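PbSGBP-B lipoprotein (Prevotella bryantii B14, PDB 6D2Y) probably binds polysaccharide at the bacterial surface as a lipoprotein encoded in a polysaccharide utilization locus, and carries a magnesium ion. Local coordinates at residues A[407-412]-A[436-441]. Sequence-based numbering, arbitrary orientation.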
loop_
_atom_site.group_PDB
_atom_site.type_symbol
_atom_site.label_atom_id
_atom_site.label_comp_id
_atom_site.label_asym_id
_atom_site.label_seq_id
_atom_site.Cartn_x
_atom_site.Cartn_y
_atom_site.Cartn_z
ATOM N N ASP A 407 11.957 -21.538 -2.396
ATOM C CA ASP A 407 13.276 -21.224 -2.930
ATOM C C ASP A 407 13.372 -19.823 -3.524
ATOM O O ASP A 407 14.473 -19.394 -3.883
ATOM C CB ASP A 407 13.679 -22.251 -3.996
ATOM C CG ASP A 407 12.672 -22.347 -5.128
ATOM O OD1 ASP A 407 11.614 -21.686 -5.048
ATOM O OD2 ASP A 407 12.941 -23.085 -6.101
ATOM N N GLY A 408 12.257 -19.104 -3.640
ATOM C CA GLY A 408 12.253 -17.767 -4.192
ATOM C C GLY A 408 11.806 -17.679 -5.633
ATOM O O GLY A 408 11.562 -16.568 -6.120
ATOM N N ASN A 409 11.692 -18.805 -6.329
ATOM C CA ASN A 409 11.226 -18.799 -7.706
ATOM C C ASN A 409 9.722 -18.526 -7.750
ATOM O O ASN A 409 9.019 -18.597 -6.739
ATOM C CB ASN A 409 11.562 -20.124 -8.388
ATOM C CG ASN A 409 13.045 -20.262 -8.695
ATOM O OD1 ASN A 409 13.560 -19.648 -9.631
ATOM N ND2 ASN A 409 13.740 -21.068 -7.900
ATOM N N SER A 410 9.231 -18.203 -8.945
ATOM C CA SER A 410 7.812 -17.921 -9.129
ATOM C C SER A 410 6.974 -19.163 -8.849
ATOM O O SER A 410 7.280 -20.257 -9.326
ATOM C CB SER A 410 7.554 -17.409 -10.549
ATOM O OG SER A 410 8.603 -16.564 -10.990
ATOM N N ALA A 411 5.901 -18.988 -8.081
ATOM C CA ALA A 411 5.045 -20.107 -7.714
ATOM C C ALA A 411 4.212 -20.562 -8.904
ATOM O O ALA A 411 3.779 -19.750 -9.729
ATOM C CB ALA A 411 4.127 -19.726 -6.558
ATOM N N THR A 412 3.985 -21.873 -8.987
ATOM C CA THR A 412 3.214 -22.443 -10.084
ATOM C C THR A 412 1.766 -22.745 -9.717
ATOM O O THR A 412 0.950 -22.962 -10.619
ATOM C CB THR A 412 3.881 -23.729 -10.595
ATOM O OG1 THR A 412 3.670 -24.788 -9.653
ATOM C CG2 THR A 412 5.371 -23.519 -10.795
ATOM N N LYS A 436 19.759 -25.526 -4.398
ATOM C CA LYS A 436 19.825 -24.318 -5.209
ATOM C C LYS A 436 18.835 -23.299 -4.663
ATOM O O LYS A 436 17.677 -23.635 -4.394
ATOM C CB LYS A 436 19.524 -24.623 -6.680
ATOM C CG LYS A 436 20.410 -25.703 -7.286
ATOM C CD LYS A 436 20.267 -25.761 -8.798
ATOM C CE LYS A 436 21.624 -25.788 -9.481
ATOM N NZ LYS A 436 21.933 -24.491 -10.143
ATOM N N SER A 437 19.289 -22.057 -4.502
ATOM C CA SER A 437 18.450 -21.002 -3.954
ATOM C C SER A 437 18.622 -19.731 -4.772
ATOM O O SER A 437 19.727 -19.417 -5.225
ATOM C CB SER A 437 18.784 -20.727 -2.483
ATOM O OG SER A 437 17.906 -19.756 -1.940
ATOM N N VAL A 438 17.520 -19.005 -4.950
ATOM C CA VAL A 438 17.507 -17.779 -5.738
ATOM C C VAL A 438 17.493 -16.585 -4.791
ATOM O O VAL A 438 18.071 -15.533 -5.089
ATOM C CB VAL A 438 16.305 -17.761 -6.703
ATOM C CG1 VAL A 438 15.872 -16.339 -7.030
ATOM C CG2 VAL A 438 16.646 -18.519 -7.978
ATOM N N LEU A 439 16.852 -16.747 -3.636
ATOM C CA LEU A 439 16.866 -15.697 -2.633
ATOM C C LEU A 439 18.296 -15.445 -2.155
ATOM O O LEU A 439 19.155 -16.326 -2.247
ATOM C CB LEU A 439 15.971 -16.066 -1.451
ATOM C CG LEU A 439 14.492 -16.280 -1.771
ATOM C CD1 LEU A 439 13.932 -17.466 -0.997
ATOM C CD2 LEU A 439 13.684 -15.015 -1.507
ATOM N N PRO A 440 18.579 -14.242 -1.650
ATOM C CA PRO A 440 19.965 -13.884 -1.323
ATOM C C PRO A 440 20.315 -14.042 0.147
ATOM O O PRO A 440 19.435 -14.126 1.012
ATOM C CB PRO A 440 20.043 -12.412 -1.743
ATOM C CG PRO A 440 18.618 -11.904 -1.631
ATOM C CD PRO A 440 17.682 -13.082 -1.536
ATOM N N ASP A 441 21.613 -14.074 0.430
ATOM C CA ASP A 441 22.117 -14.052 1.791
ATOM C C ASP A 441 22.006 -12.644 2.371
ATOM O O ASP A 441 21.811 -11.657 1.656
ATOM C CB ASP A 441 23.570 -14.523 1.830
ATOM C CG ASP A 441 23.710 -16.011 1.587
ATOM O OD1 ASP A 441 22.675 -16.711 1.547
ATOM O OD2 ASP A 441 24.857 -16.480 1.430
#
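An Asx turn at Asp-407 to Asn-409 packs against Val-438 and Leu-439, bringing together two surface loops of the C-terminal beta-sandwich domain: the one that leads into strand 423-428 and the one that leaves it. The turn closes where Asp-407 OD1 accepts from the backbone N of Asn-409 at 3.2 Å. A second bond runs from Asn-409 ND2 to Asp-407 OD2 at 2.8 Å. Both donors stand above the carboxylate plane rather than within it, and two separate bonds to its two oxygens limit the rotation of the group. A chi1 of 57° sets Asp-407 CG between the backbone N and the carbonyl carbon, and the two bonds hold the carboxylate over its own turn. The main-chain carbonyl of Asp-407 points to the neighbouring loop.

There Val-438 N donates to Asp-407 O over 3.3 Å, a long but fairly straight bond (161° at the hydrogen) that arrives nearly along the C=O axis. Apolar groups flank it. Leu-439 CD1 rests against the same peptide, 3.5 Å from Asp-407 C. Gly-408 has a positive phi of 100° and no side chain, and Leu-439 CG closes directly on its CA at 3.6 Å. On the more exposed side, the side chains of Asn-409 and Val-438 cross at about a right angle, with Asn-409 OD1 3.7 Å from Val-438 CG2.

Just before Val-438, Ser-437 OG is hydrogen-bonded to Gly-431 O within its own loop, and Asp-441, farther on, forms a salt bridge with Lys-430. Lying away from the magnesium site, the contact exemplifies loop-to-loop packing at the surface of a beta-sandwich, in which an Asx turn offers a backbone carbonyl to its neighbour.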